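Local coordinates for solute-binding protein (Thermoactinomyces vulgaris, PDB 2ZYO) that binds maltodextrins such as maltotetraose, and probably cyclodextrins, and probably hands them on for uptake across the cell membrane, at residues 187-192 with 357-362; 201-206 with 386-391. All coordinates share one frame; numbering follows the deposited sequence.

Contact 1 of 2, residues 187-192 with 357-362; sequences AVFKEQ and GVVWEP. With GLC (alpha-D-glucopyranose), chain B.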
loop_
_atom_site.group_PDB
_atom_site.type_symbol
_atom_site.label_atom_id
_atom_site.label_comp_id
_atom_site.label_asym_id
_atom_site.label_seq_id
_atom_site.Cartn_x
_atom_site.Cartn_y
_atom_site.Cartn_z
ATOM N N ALA A 187 15.062 -9.108 -2.944
ATOM C CA ALA A 187 13.842 -8.874 -3.711
ATOM C C ALA A 187 12.874 -10.042 -3.521
ATOM O O ALA A 187 13.294 -11.152 -3.184
ATOM C CB ALA A 187 14.175 -8.690 -5.187
ATOM N N VAL A 188 11.583 -9.791 -3.729
ATOM C CA VAL A 188 10.587 -10.863 -3.705
ATOM C C VAL A 188 10.692 -11.682 -4.994
ATOM O O VAL A 188 10.964 -12.882 -4.949
ATOM C CB VAL A 188 9.142 -10.333 -3.528
ATOM C CG1 VAL A 188 8.177 -11.497 -3.362
ATOM C CG2 VAL A 188 9.050 -9.391 -2.330
ATOM N N PHE A 189 10.475 -11.021 -6.130
ATOM C CA PHE A 189 10.662 -11.623 -7.449
ATOM C C PHE A 189 11.703 -10.819 -8.215
ATOM O O PHE A 189 11.780 -9.599 -8.065
ATOM C CB PHE A 189 9.353 -11.624 -8.247
ATOM C CG PHE A 189 8.232 -12.384 -7.593
ATOM C CD1 PHE A 189 8.197 -13.775 -7.634
ATOM C CD2 PHE A 189 7.195 -11.705 -6.960
ATOM C CE1 PHE A 189 7.153 -14.481 -7.038
ATOM C CE2 PHE A 189 6.150 -12.403 -6.360
ATOM C CZ PHE A 189 6.130 -13.792 -6.401
ATOM N N LYS A 190 12.500 -11.498 -9.037
ATOM C CA LYS A 190 13.465 -10.810 -9.892
ATOM C C LYS A 190 12.738 -9.966 -10.935
ATOM O O LYS A 190 11.895 -10.473 -11.679
ATOM C CB LYS A 190 14.411 -11.809 -10.567
ATOM C CG LYS A 190 15.384 -11.201 -11.585
ATOM C CD LYS A 190 16.377 -10.235 -10.944
ATOM C CE LYS A 190 17.406 -9.734 -11.951
ATOM N NZ LYS A 190 16.788 -9.014 -13.102
ATOM N N GLU A 191 13.069 -8.679 -10.965
ATOM C CA GLU A 191 12.451 -7.733 -11.887
ATOM C C GLU A 191 13.332 -7.500 -13.106
ATOM O O GLU A 191 14.545 -7.306 -12.984
ATOM C CB GLU A 191 12.166 -6.404 -11.179
ATOM C CG GLU A 191 11.275 -5.447 -11.969
ATOM C CD GLU A 191 10.833 -4.241 -11.158
ATOM O OE1 GLU A 191 10.299 -4.422 -10.041
ATOM O OE2 GLU A 191 11.008 -3.104 -11.643
ATOM N N GLN A 192 12.705 -7.530 -14.279
ATOM C CA GLN A 192 13.376 -7.233 -15.536
ATOM C C GLN A 192 12.462 -6.402 -16.434
ATOM O O GLN A 192 11.486 -6.913 -16.987
ATOM C CB GLN A 192 13.814 -8.526 -16.239
ATOM C CG GLN A 192 14.541 -8.337 -17.573
ATOM C CD GLN A 192 15.892 -7.660 -17.427
ATOM O OE1 GLN A 192 15.976 -6.442 -17.262
ATOM N NE2 GLN A 192 16.959 -8.448 -17.502
ATOM N N GLY A 357 0.195 -13.324 -4.249
ATOM C CA GLY A 357 -0.888 -13.742 -3.357
ATOM C C GLY A 357 -0.546 -14.897 -2.431
ATOM O O GLY A 357 -1.019 -14.947 -1.293
ATOM N N VAL A 358 0.282 -15.820 -2.914
ATOM C CA VAL A 358 0.648 -17.007 -2.136
ATOM C C VAL A 358 2.007 -16.868 -1.439
ATOM O O VAL A 358 2.492 -17.816 -0.820
ATOM C CB VAL A 358 0.598 -18.304 -2.990
ATOM C CG1 VAL A 358 -0.822 -18.565 -3.486
ATOM C CG2 VAL A 358 1.583 -18.237 -4.153
ATOM N N VAL A 359 2.611 -15.686 -1.543
ATOM C CA VAL A 359 3.892 -15.412 -0.888
ATOM C C VAL A 359 3.700 -15.065 0.592
ATOM O O VAL A 359 4.471 -15.522 1.441
ATOM C CB VAL A 359 4.695 -14.296 -1.620
ATOM C CG1 VAL A 359 5.863 -13.788 -0.765
ATOM C CG2 VAL A 359 5.203 -14.801 -2.957
ATOM N N TRP A 360 2.663 -14.281 0.888
ATOM C CA TRP A 360 2.438 -13.737 2.233
ATOM C C TRP A 360 2.414 -14.791 3.340
ATOM O O TRP A 360 3.128 -14.656 4.334
ATOM C CB TRP A 360 1.156 -12.896 2.284
ATOM C CG TRP A 360 1.142 -11.733 1.340
ATOM C CD1 TRP A 360 0.394 -11.610 0.206
ATOM C CD2 TRP A 360 1.914 -10.527 1.442
ATOM N NE1 TRP A 360 0.644 -10.404 -0.404
ATOM C CE2 TRP A 360 1.576 -9.720 0.333
ATOM C CE3 TRP A 360 2.858 -10.051 2.364
ATOM C CZ2 TRP A 360 2.145 -8.458 0.118
ATOM C CZ3 TRP A 360 3.426 -8.797 2.149
ATOM C CH2 TRP A 360 3.067 -8.016 1.035
ATOM N N GLU A 361 1.599 -15.832 3.170
ATOM C CA GLU A 361 1.438 -16.865 4.203
ATOM C C GLU A 361 2.766 -17.546 4.590
ATOM O O GLU A 361 3.141 -17.513 5.764
ATOM C CB GLU A 361 0.363 -17.889 3.801
ATOM C CG GLU A 361 0.030 -18.931 4.871
ATOM C CD GLU A 361 -0.869 -20.047 4.355
ATOM O OE1 GLU A 361 -1.751 -19.773 3.511
ATOM O OE2 GLU A 361 -0.696 -21.202 4.798
ATOM N N PRO A 362 3.477 -18.155 3.615
ATOM C CA PRO A 362 4.767 -18.798 3.903
ATOM C C PRO A 362 5.836 -17.854 4.463
ATOM O O PRO A 362 6.562 -18.237 5.383
ATOM C CB PRO A 362 5.210 -19.346 2.540
ATOM C CG PRO A 362 3.982 -19.404 1.724
ATOM C CD PRO A 362 3.106 -18.304 2.195
HETATM C C1 GLC B . -0.459 -6.668 3.209
HETATM C C2 GLC B . -1.125 -7.266 1.968
HETATM C C3 GLC B . -1.895 -8.529 2.347
HETATM C C4 GLC B . -0.966 -9.522 3.051
HETATM C C5 GLC B . -0.288 -8.845 4.248
HETATM C C6 GLC B . 0.746 -9.732 4.911
HETATM O O2 GLC B . -2.015 -6.319 1.401
HETATM O O3 GLC B . -2.446 -9.124 1.183
HETATM O O4 GLC B . -1.714 -10.644 3.497
HETATM O O5 GLC B . 0.386 -7.637 3.829
HETATM O O6 GLC B . 0.442 -9.933 6.282
#
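Behind the tryptophan that lines the sugar pocket lies a small apolar cluster, in which Val-359, near the N-terminal end of helix 360-371, meets Val-188, just before strand 189-192, and Phe-189, the first residue of that strand. Val-359 works with both branches. Its CG2 approaches the Phe-189 ring obliquely and lies 3.7 Å from CZ, the far end of the ring, the two side chains running alongside in opposite senses. Its CG1, set anti to the backbone N (chi1 167°), turns instead to CG1 of Val-188 at 4.2 Å, a looser touch. No hydrogen bond joins the two segments, and the three touching residues are buried, so the join is made by methyl groups and one ring.

The next residue, Trp-360, faces the ligand. One face of its indole is laid against a glucose ring, a CH-pi type of platform common in sugar-binding proteins. GLC C4 sits 3.4 Å above the ring plane, offset toward the rim, while the exocyclic GLC C6 comes to 3.3 Å from Trp-360 CE3. The sugar stretches along the indole, with GLC C2 3.9 Å from Trp-360 CZ2, near the rim of the six-membered ring. Replacing this tryptophan with an alanine would probably leave that side of the glucose without its flat apolar support, letting the sugar shift in the pocket. Asn-173 OD1 holds the same glucose by a hydrogen bond.

Around this cluster, Phe-174 of helix 174-183 touches both Val-188 and Trp-360, and Tyr-175 also packs on the indole. Phe-189 is covered by Leu-196 and Ile-201 of the antiparallel partner strand 195-201, whereas Val-359 is backed by Met-388 of helix 377-394.

Contact 2 of 2, residues 201-206 with 386-391; sequences IGLNSP and KIMKEK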
loop_
_atom_site.group_PDB
_atom_site.type_symbol
_atom_site.label_atom_id
_atom_site.label_comp_id
_atom_site.label_asym_id
_atom_site.label_seq_id
_atom_site.Cartn_x
_atom_site.Cartn_y
_atom_site.Cartn_z
ATOM N N ILE A 201 12.308 -16.405 -7.331
ATOM C CA ILE A 201 12.012 -15.852 -6.014
ATOM C C ILE A 201 13.328 -15.550 -5.301
ATOM O O ILE A 201 14.228 -16.389 -5.266
ATOM C CB ILE A 201 11.128 -16.819 -5.182
ATOM C CG1 ILE A 201 9.733 -16.936 -5.811
ATOM C CG2 ILE A 201 11.028 -16.361 -3.722
ATOM C CD1 ILE A 201 8.849 -18.014 -5.199
ATOM N N GLY A 202 13.443 -14.348 -4.744
ATOM C CA GLY A 202 14.688 -13.926 -4.107
ATOM C C GLY A 202 14.698 -14.019 -2.594
ATOM O O GLY A 202 15.627 -13.535 -1.949
ATOM N N LEU A 203 13.681 -14.661 -2.025
ATOM C CA LEU A 203 13.493 -14.647 -0.574
ATOM C C LEU A 203 14.307 -15.683 0.211
ATOM O O LEU A 203 14.209 -15.745 1.439
ATOM C CB LEU A 203 12.000 -14.700 -0.214
ATOM C CG LEU A 203 11.182 -13.453 -0.583
ATOM C CD1 LEU A 203 9.726 -13.624 -0.196
ATOM C CD2 LEU A 203 11.758 -12.187 0.057
ATOM N N ASN A 204 15.113 -16.486 -0.483
ATOM C CA ASN A 204 16.108 -17.320 0.206
ATOM C C ASN A 204 17.541 -17.066 -0.281
ATOM O O ASN A 204 18.425 -17.916 -0.141
ATOM C CB ASN A 204 15.732 -18.813 0.182
ATOM C CG ASN A 204 15.773 -19.419 -1.210
ATOM O OD1 ASN A 204 15.454 -18.765 -2.201
ATOM N ND2 ASN A 204 16.158 -20.690 -1.284
ATOM N N SER A 205 17.753 -15.873 -0.834
ATOM C CA SER A 205 19.076 -15.402 -1.241
ATOM C C SER A 205 19.905 -15.054 -0.004
ATOM O O SER A 205 19.340 -14.874 1.080
ATOM C CB SER A 205 18.933 -14.163 -2.124
ATOM O OG SER A 205 18.453 -13.063 -1.369
ATOM N N PRO A 206 21.243 -14.954 -0.151
ATOM C CA PRO A 206 22.061 -14.500 0.979
ATOM C C PRO A 206 21.597 -13.138 1.503
ATOM O O PRO A 206 21.597 -12.912 2.716
ATOM C CB PRO A 206 23.464 -14.388 0.373
ATOM C CG PRO A 206 23.458 -15.332 -0.767
ATOM C CD PRO A 206 22.071 -15.272 -1.331
ATOM N N LYS A 386 10.314 -22.921 -0.745
ATOM C CA LYS A 386 9.837 -24.223 -1.220
ATOM C C LYS A 386 8.305 -24.277 -1.255
ATOM O O LYS A 386 7.715 -24.734 -2.237
ATOM C CB LYS A 386 10.403 -25.356 -0.350
ATOM C CG LYS A 386 10.038 -26.773 -0.809
ATOM C CD LYS A 386 10.600 -27.093 -2.194
ATOM C CE LYS A 386 10.196 -28.489 -2.655
ATOM N NZ LYS A 386 8.718 -28.659 -2.796
ATOM N N ILE A 387 7.678 -23.797 -0.183
ATOM C CA ILE A 387 6.220 -23.744 -0.077
ATOM C C ILE A 387 5.600 -22.829 -1.139
ATOM O O ILE A 387 4.613 -23.199 -1.780
ATOM C CB ILE A 387 5.774 -23.333 1.353
ATOM C CG1 ILE A 387 6.044 -24.478 2.335
ATOM C CG2 ILE A 387 4.301 -22.944 1.376
ATOM C CD1 ILE A 387 6.000 -24.078 3.801
ATOM N N MET A 388 6.193 -21.650 -1.329
ATOM C CA MET A 388 5.741 -20.697 -2.350
ATOM C C MET A 388 5.711 -21.311 -3.739
ATOM O O MET A 388 4.710 -21.214 -4.450
ATOM C CB MET A 388 6.663 -19.483 -2.397
ATOM C CG MET A 388 6.536 -18.549 -1.237
ATOM S SD MET A 388 7.865 -17.346 -1.308
ATOM C CE MET A 388 7.867 -16.817 0.402
ATOM N N LYS A 389 6.824 -21.939 -4.110
ATOM C CA LYS A 389 7.019 -22.465 -5.458
ATOM C C LYS A 389 6.054 -23.601 -5.786
ATOM O O LYS A 389 5.669 -23.778 -6.944
ATOM C CB LYS A 389 8.474 -22.894 -5.655
ATOM C CG LYS A 389 9.460 -21.734 -5.546
ATOM C CD LYS A 389 10.909 -22.183 -5.663
ATOM C CE LYS A 389 11.349 -22.301 -7.111
ATOM N NZ LYS A 389 11.282 -20.997 -7.835
ATOM N N GLU A 390 5.664 -24.358 -4.761
ATOM C CA GLU A 390 4.637 -25.386 -4.911
ATOM C C GLU A 390 3.263 -24.745 -5.112
ATOM O O GLU A 390 2.494 -25.184 -5.968
ATOM C CB GLU A 390 4.618 -26.323 -3.699
ATOM C CG GLU A 390 3.778 -27.583 -3.900
ATOM C CD GLU A 390 3.670 -28.430 -2.647
ATOM O OE1 GLU A 390 3.115 -27.942 -1.638
ATOM O OE2 GLU A 390 4.133 -29.590 -2.673
ATOM N N LYS A 391 2.975 -23.707 -4.326
ATOM C CA LYS A 391 1.692 -22.996 -4.383
ATOM C C LYS A 391 1.488 -22.225 -5.687
ATOM O O LYS A 391 0.356 -22.070 -6.149
ATOM C CB LYS A 391 1.544 -22.047 -3.186
ATOM C CG LYS A 391 1.251 -22.735 -1.847
ATOM C CD LYS A 391 -0.195 -23.227 -1.737
ATOM C CE LYS A 391 -1.166 -22.093 -1.415
ATOM N NZ LYS A 391 -2.551 -22.591 -1.178
HETATM O O HOH W 1 13.233 -19.250 -6.969
#
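A single water bridges the two segments at their outer edge, accepting a hydrogen bond from Lys-389 NZ at 2.8 Å and another from the backbone N of Ile-201 at 3.0 Å. The lysine chain is extended as far as CD and then bends at chi3 (84°) and chi4 (62°), which curls the ammonium group back to the water. The water thus accepts from a strand-end N-H and from the lysine at once, linking strand 195-201 to the helix.

Beneath this bridge the contact is apolar. Ile-201 CD1 comes in between two successive residues of the helix, 3.8 Å from Met-388 CB and equally 3.8 Å from Lys-389 CG, so the aliphatic part of the lysine packs on the isoleucine while its amine shares a water with that residue's backbone N. Ile-201 CG2 lies 4.1 Å from the sulfur of Met-388, and the two side chains meet at a slant. With its chain extended beyond CG (chi2 171°), Met-388 carries its terminal methyl past the isoleucine to Leu-203, where CE stands 3.7 Å from CD1, the two side chains lying roughly perpendicular. One methionine thus touches the last residue of the strand and Leu-203 in the turn after it, and Val-385 of the same helix touches them too. Farther along, Asn-204 ND2 is hydrogen-bonded to Asn-382 OD1, a polar tie to an earlier part of helix 377-394.

The loop ends in a classic N-cap: Ser-205 OG takes a hydrogen bond from the backbone N of Ala-208, and helix 206-220 follows. Together these features make a strand-to-helix connection packed against a helix near the C-terminus, Leu-203 and Met-388 both reaching Ile-363 of helix 360-371, within one lobe of a periplasmic-binding-protein type fold.

Overall arrangement
Contacts 1 and 2 illustrate how a ligand platform is backed by successive layers: their centres are about 8 Å apart, and along the chain their segments alternate. A probable hydrogen bond from Gly-202 N to Val-188 O, 2.9 Å, ties the loop of contact 2 to the strand region of contact 1. On the helical side, Pro-362 CG packs on Ile-387 CG2 at 3.6 Å, joining helices 360-371 and 377-394, which follow each other in sequence. Contact 1 holds Trp-360 of the glycan pocket, whereas contact 2 lies one layer behind, the side chain of Met-388 about 11 Å from a bound glucose.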